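Local coordinates for protein probable ribosomal RNA small subunit methyltransferase (Thermus thermophilus, PDB 3DMH) that transfers a methyl group from S-adenosylmethionine to the N2 atom of a guanosine in 16S ribosomal RNA, at residues L185-F189 and F200-P204; V206-V212 and G243-L247. All coordinates share one frame; numbering follows the deposited sequence.

Two neighbouring contacts, their centres about 9 Å apart, lead from a two-stranded hairpin to the cofactor pocket. In contact 1 the ends of the two hairpin strands pair; the chain then runs into 206-212, which packs in contact 2 against the glycine-rich loop 243-247. They are joined by a probable hydrogen bond of 3.0 Å between H202 NE2 and G210 N, and by packing of F200 CE1 on G245 O at 3.4 Å. Contact 1 stands back: between nearest atoms, the F200 side chain is about 8 Å from S-adenosylmethionine, and that of F189 about 14 Å from guanosine. Contact 2 belongs to the pocket, with the F207 side chain about 4 Å from guanosine, measured likewise.

Contact 1: residues L185-F189 and F200-P204; sequences LWRAF and FHHLP
The side chains of F189 and H202 cross at about a right angle on one face of the two-stranded antiparallel hairpin, with H202 CD2 at the edge of the phenyl ring, 3.9 Å from F189 CE2. Both rings reach this meeting because their CG atoms lie between the backbone N and the carbonyl carbon (chi1 72° for F189, 62° for H202). F200 CB lies over a face of the F189 ring, 4.1 Å from its centroid, while the two phenyl planes stand 31° apart. Beneath these rings the backbones are joined at two hydrogen-bonded pairs, R187 with H202 and F189 with F200. The R187 N bond to H202 O is nearly straight.

Beyond the strand end, W186 lies across L203. The leucine places CD2 over one face of the indole, 3.5 Å from the centroid of its five-membered ring, and CG near CZ2. Farther along, P204 CD approaches L185 O at 3.3 Å, and one water donates to both L185 O and H202 O, tying the diverging backbones together. Helix 265-277 backs this end, with L269 touching L203 and K273 making a cation-pi contact with W186.

The H202 imidazole is held at both nitrogens: ND1 donates to L203 O at 3.2 Å, tilted above that carbonyl's plane, and G210 N bonds to NE2. This pattern is consistent with a neutral ring protonated at ND1, its rotation fixed between its own strand end and the following loop.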
loop_
_atom_site.group_PDB
_atom_site.type_symbol
_atom_site.label_atom_id
_atom_site.label_comp_id
_atom_site.label_asym_id
_atom_site.label_seq_id
_atom_site.Cartn_x
_atom_site.Cartn_y
_atom_site.Cartn_z
ATOM N N LEU A 185 6.590 -1.047 -16.961
ATOM C CA LEU A 185 6.094 -1.133 -15.588
ATOM C C LEU A 185 5.328 -2.405 -15.271
ATOM O O LEU A 185 5.323 -2.869 -14.130
ATOM C CB LEU A 185 5.210 0.069 -15.293
ATOM C CG LEU A 185 5.889 1.431 -15.369
ATOM C CD1 LEU A 185 4.840 2.516 -15.536
ATOM C CD2 LEU A 185 6.759 1.673 -14.143
ATOM N N TRP A 186 4.657 -2.953 -16.270
ATOM C CA TRP A 186 3.818 -4.106 -16.039
ATOM C C TRP A 186 4.574 -5.409 -16.166
ATOM O O TRP A 186 5.378 -5.589 -17.090
ATOM C CB TRP A 186 2.641 -4.098 -16.990
ATOM C CG TRP A 186 1.565 -3.130 -16.622
ATOM C CD1 TRP A 186 1.390 -1.875 -17.119
ATOM C CD2 TRP A 186 0.499 -3.346 -15.681
ATOM N NE1 TRP A 186 0.281 -1.286 -16.546
ATOM C CE2 TRP A 186 -0.284 -2.171 -15.664
ATOM C CE3 TRP A 186 0.131 -4.422 -14.853
ATOM C CZ2 TRP A 186 -1.415 -2.036 -14.856
ATOM C CZ3 TRP A 186 -0.992 -4.284 -14.042
ATOM C CH2 TRP A 186 -1.750 -3.102 -14.052
ATOM N N ARG A 187 4.310 -6.309 -15.229
ATOM C CA ARG A 187 4.791 -7.680 -15.292
ATOM C C ARG A 187 3.608 -8.634 -15.222
ATOM O O ARG A 187 2.554 -8.302 -14.683
ATOM C CB ARG A 187 5.787 -7.972 -14.159
ATOM C CG ARG A 187 7.078 -7.125 -14.188
ATOM C CD ARG A 187 7.866 -7.268 -15.487
ATOM N NE ARG A 187 9.053 -6.409 -15.504
ATOM C CZ ARG A 187 9.150 -5.247 -16.149
ATOM N NH1 ARG A 187 8.137 -4.776 -16.869
ATOM N NH2 ARG A 187 10.282 -4.554 -16.091
ATOM N N ALA A 188 3.780 -9.824 -15.786
ATOM C CA ALA A 188 2.762 -10.863 -15.703
ATOM C C ALA A 188 3.447 -12.182 -15.397
ATOM O O ALA A 188 4.609 -12.387 -15.763
ATOM C CB ALA A 188 1.990 -10.963 -17.015
ATOM N N PHE A 189 2.724 -13.071 -14.725
ATOM C CA PHE A 189 3.197 -14.436 -14.521
ATOM C C PHE A 189 1.995 -15.369 -14.399
ATOM O O PHE A 189 0.913 -14.950 -14.018
ATOM C CB PHE A 189 4.104 -14.521 -13.289
ATOM C CG PHE A 189 3.367 -14.378 -11.982
ATOM C CD1 PHE A 189 2.894 -15.514 -11.328
ATOM C CD2 PHE A 189 3.130 -13.123 -11.415
ATOM C CE1 PHE A 189 2.207 -15.416 -10.129
ATOM C CE2 PHE A 189 2.457 -13.013 -10.208
ATOM C CZ PHE A 189 1.984 -14.152 -9.562
ATOM N N PHE A 200 -1.563 -13.655 -13.527
ATOM C CA PHE A 200 -1.583 -12.424 -12.742
ATOM C C PHE A 200 -0.790 -11.311 -13.414
ATOM O O PHE A 200 0.201 -11.553 -14.109
ATOM C CB PHE A 200 -1.089 -12.680 -11.324
ATOM C CG PHE A 200 -1.936 -13.654 -10.561
ATOM C CD1 PHE A 200 -3.104 -13.241 -9.929
ATOM C CD2 PHE A 200 -1.585 -14.998 -10.497
ATOM C CE1 PHE A 200 -3.897 -14.144 -9.225
ATOM C CE2 PHE A 200 -2.369 -15.917 -9.806
ATOM C CZ PHE A 200 -3.530 -15.488 -9.157
ATOM N N HIS A 201 -1.244 -10.079 -13.194
ATOM C CA HIS A 201 -0.648 -8.897 -13.798
ATOM C C HIS A 201 -0.459 -7.908 -12.688
ATOM O O HIS A 201 -1.354 -7.715 -11.869
ATOM C CB HIS A 201 -1.584 -8.287 -14.827
ATOM C CG HIS A 201 -1.657 -9.068 -16.097
ATOM N ND1 HIS A 201 -2.384 -10.235 -16.226
ATOM C CD2 HIS A 201 -1.057 -8.868 -17.294
ATOM C CE1 HIS A 201 -2.245 -10.704 -17.454
ATOM N NE2 HIS A 201 -1.443 -9.895 -18.121
ATOM N N HIS A 202 0.709 -7.293 -12.650
ATOM C CA HIS A 202 0.945 -6.289 -11.618
ATOM C C HIS A 202 1.978 -5.241 -11.969
ATOM O O HIS A 202 2.883 -5.450 -12.795
ATOM C CB HIS A 202 1.271 -6.957 -10.277
ATOM C CG HIS A 202 2.517 -7.778 -10.299
ATOM N ND1 HIS A 202 3.775 -7.213 -10.311
ATOM C CD2 HIS A 202 2.702 -9.119 -10.319
ATOM C CE1 HIS A 202 4.681 -8.173 -10.332
ATOM N NE2 HIS A 202 4.057 -9.337 -10.341
ATOM N N LEU A 203 1.797 -4.088 -11.325
ATOM C CA LEU A 203 2.736 -2.985 -11.375
ATOM C C LEU A 203 3.821 -3.181 -10.310
ATOM O O LEU A 203 3.744 -4.130 -9.502
ATOM C CB LEU A 203 1.986 -1.663 -11.149
ATOM C CG LEU A 203 1.031 -1.245 -12.270
ATOM C CD1 LEU A 203 0.067 -0.181 -11.732
ATOM C CD2 LEU A 203 1.794 -0.684 -13.450
ATOM N N PRO A 204 4.852 -2.307 -10.312
ATOM C CA PRO A 204 5.888 -2.459 -9.296
ATOM C C PRO A 204 5.384 -2.202 -7.878
ATOM O O PRO A 204 4.427 -1.436 -7.679
ATOM C CB PRO A 204 6.915 -1.375 -9.661
ATOM C CG PRO A 204 6.657 -1.022 -11.083
ATOM C CD PRO A 204 5.165 -1.217 -11.262
HETATM O O HOH W 1 5.671 -4.895 -12.144
#

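Contact 2: residues V206-V212 and G243-L247; sequences VFSAGKV and GYGAL. With SAM (S-adenosylmethionine), chain D.
The Y244 hydroxyl reaches into the type II turn S208-K211 and points at two of its backbone oxygens, which lie on the same side of it, with OH 2.8 Å from S208 O and 2.9 Å from K211 O. Both oxygens lie near the ring plane, at its edge. A chi1 of 60°, with CG between the backbone N and the carbonyl carbon, sends the phenol toward the turn. S208 OG closes the turn from within, donating to K211 O at 2.7 Å. V206 CG2 packs against Y244 CD2 at 3.8 Å, and a water bridges F207 O and Y244 N.

F207 presents a ring face to the cofactor: the transferable methyl, SAM CE, lies 3.4 Å above the plane, over the ring centre, which probably suits the positive sulfonium. In the other segment, G243 belongs to the first, glycine-rich motif of Rossmann-like methyltransferases; a CB there would clash with the methionine part of the cofactor.

The loop 243-247 joins strand 236-240 to helix 248-253, whereas 206-212 connects the hairpin to helix 214-227. That helix meets V212 through L217 and A246 through S216, and helix 265-277 lies against V206 and Y244.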
loop_
_atom_site.group_PDB
_atom_site.type_symbol
_atom_site.label_atom_id
_atom_site.label_comp_id
_atom_site.label_asym_id
_atom_site.label_seq_id
_atom_site.Cartn_x
_atom_site.Cartn_y
_atom_site.Cartn_z
ATOM N N VAL A 206 4.062 -4.180 -5.532
ATOM C CA VAL A 206 3.009 -5.013 -4.938
ATOM C C VAL A 206 3.604 -6.091 -4.042
ATOM O O VAL A 206 4.788 -6.483 -4.205
ATOM C CB VAL A 206 2.111 -5.675 -6.023
ATOM C CG1 VAL A 206 1.482 -4.614 -6.904
ATOM C CG2 VAL A 206 2.927 -6.681 -6.851
ATOM N N PHE A 207 2.793 -6.561 -3.094
ATOM C CA PHE A 207 3.220 -7.704 -2.283
ATOM C C PHE A 207 3.355 -8.938 -3.173
ATOM O O PHE A 207 2.472 -9.230 -3.994
ATOM C CB PHE A 207 2.198 -7.987 -1.184
ATOM C CG PHE A 207 2.494 -9.234 -0.403
ATOM C CD1 PHE A 207 3.502 -9.232 0.545
ATOM C CD2 PHE A 207 1.761 -10.408 -0.616
ATOM C CE1 PHE A 207 3.793 -10.389 1.282
ATOM C CE2 PHE A 207 2.033 -11.569 0.114
ATOM C CZ PHE A 207 3.057 -11.546 1.066
ATOM N N SER A 208 4.443 -9.675 -2.973
ATOM C CA SER A 208 4.659 -10.955 -3.657
ATOM C C SER A 208 4.636 -10.853 -5.181
ATOM O O SER A 208 3.999 -11.649 -5.869
ATOM C CB SER A 208 3.707 -12.045 -3.153
ATOM O OG SER A 208 4.194 -13.328 -3.558
ATOM N N ALA A 209 5.390 -9.888 -5.701
ATOM C CA ALA A 209 5.579 -9.748 -7.136
ATOM C C ALA A 209 6.115 -11.044 -7.739
ATOM O O ALA A 209 6.999 -11.679 -7.161
ATOM C CB ALA A 209 6.566 -8.622 -7.412
ATOM N N GLY A 210 5.591 -11.427 -8.899
ATOM C CA GLY A 210 6.220 -12.497 -9.699
ATOM C C GLY A 210 5.851 -13.930 -9.348
ATOM O O GLY A 210 6.164 -14.847 -10.109
ATOM N N LYS A 211 5.182 -14.133 -8.209
ATOM C CA LYS A 211 4.769 -15.480 -7.779
ATOM C C LYS A 211 3.708 -15.404 -6.697
ATOM O O LYS A 211 3.672 -14.450 -5.929
ATOM C CB LYS A 211 5.947 -16.309 -7.260
ATOM C CG LYS A 211 6.600 -15.768 -5.998
ATOM C CD LYS A 211 7.960 -16.440 -5.787
ATOM C CE LYS A 211 8.505 -16.184 -4.387
ATOM N NZ LYS A 211 8.761 -14.739 -4.156
ATOM N N VAL A 212 2.862 -16.429 -6.628
ATOM C CA VAL A 212 1.838 -16.495 -5.594
ATOM C C VAL A 212 2.478 -16.819 -4.239
ATOM O O VAL A 212 3.253 -17.785 -4.120
ATOM C CB VAL A 212 0.743 -17.524 -5.966
ATOM C CG1 VAL A 212 -0.292 -17.624 -4.868
ATOM C CG2 VAL A 212 0.055 -17.113 -7.265
ATOM N N GLY A 243 -4.482 -7.131 -2.725
ATOM C CA GLY A 243 -3.284 -7.162 -3.565
ATOM C C GLY A 243 -3.599 -7.284 -5.047
ATOM O O GLY A 243 -4.626 -6.756 -5.491
ATOM N N TYR A 244 -2.739 -7.964 -5.818
ATOM C CA TYR A 244 -3.046 -8.191 -7.253
ATOM C C TYR A 244 -4.032 -9.356 -7.496
ATOM O O TYR A 244 -4.334 -9.700 -8.638
ATOM C CB TYR A 244 -1.774 -8.373 -8.089
ATOM C CG TYR A 244 -0.942 -9.538 -7.659
ATOM C CD1 TYR A 244 -1.343 -10.855 -7.920
ATOM C CD2 TYR A 244 0.261 -9.325 -6.998
ATOM C CE1 TYR A 244 -0.549 -11.929 -7.521
ATOM C CE2 TYR A 244 1.063 -10.391 -6.608
ATOM C CZ TYR A 244 0.644 -11.675 -6.851
ATOM O OH TYR A 244 1.433 -12.708 -6.437
ATOM N N GLY A 245 -4.531 -9.954 -6.413
ATOM C CA GLY A 245 -5.613 -10.917 -6.526
ATOM C C GLY A 245 -5.339 -12.394 -6.343
ATOM O O GLY A 245 -6.122 -13.212 -6.822
ATOM N N ALA A 246 -4.285 -12.743 -5.598
ATOM C CA ALA A 246 -3.983 -14.172 -5.368
ATOM C C ALA A 246 -5.162 -14.937 -4.760
ATOM O O ALA A 246 -5.401 -16.088 -5.117
ATOM C CB ALA A 246 -2.730 -14.344 -4.515
ATOM N N LEU A 247 -5.908 -14.299 -3.853
ATOM C CA LEU A 247 -7.145 -14.904 -3.306
ATOM C C LEU A 247 -8.376 -14.536 -4.137
ATOM O O LEU A 247 -9.280 -15.352 -4.336
ATOM C CB LEU A 247 -7.375 -14.487 -1.848
ATOM C CG LEU A 247 -6.220 -14.741 -0.876
ATOM C CD1 LEU A 247 -6.554 -14.255 0.529
ATOM C CD2 LEU A 247 -5.825 -16.224 -0.834
HETATM N N SAM D . -4.227 -10.835 -0.684
HETATM C CA SAM D . -2.929 -10.666 -1.423
HETATM C C SAM D . -2.228 -12.005 -1.498
HETATM O O SAM D . -2.679 -12.898 -0.768
HETATM O OXT SAM D . -1.237 -12.143 -2.235
HETATM C CB SAM D . -2.008 -9.672 -0.712
HETATM C CG SAM D . -1.619 -10.034 0.724
HETATM S SD SAM D . -0.427 -8.841 1.412
HETATM C CE SAM D . 0.345 -9.819 2.733
HETATM C "C5'" SAM D . -1.412 -7.679 2.402
HETATM C "C4'" SAM D . -2.131 -6.652 1.543
HETATM O "O4'" SAM D . -2.759 -5.769 2.470
HETATM C "C3'" SAM D . -1.222 -5.816 0.631
HETATM O "O3'" SAM D . -1.643 -5.871 -0.726
HETATM C "C2'" SAM D . -1.326 -4.409 1.229
HETATM O "O2'" SAM D . -1.156 -3.346 0.312
HETATM C "C1'" SAM D . -2.721 -4.502 1.844
HETATM N N9 SAM D . -2.951 -3.449 2.815
HETATM C C8 SAM D . -2.041 -2.824 3.663
HETATM N N7 SAM D . -2.698 -1.916 4.426
HETATM C C5 SAM D . -4.025 -1.948 4.053
HETATM C C6 SAM D . -5.155 -1.221 4.448
HETATM N N6 SAM D . -5.071 -0.247 5.364
HETATM N N1 SAM D . -6.356 -1.526 3.851
HETATM C C2 SAM D . -6.459 -2.501 2.884
HETATM N N3 SAM D . -5.344 -3.198 2.432
HETATM C C4 SAM D . -4.169 -2.914 3.035
HETATM O O HOH W 2 -0.349 -8.373 -4.009
#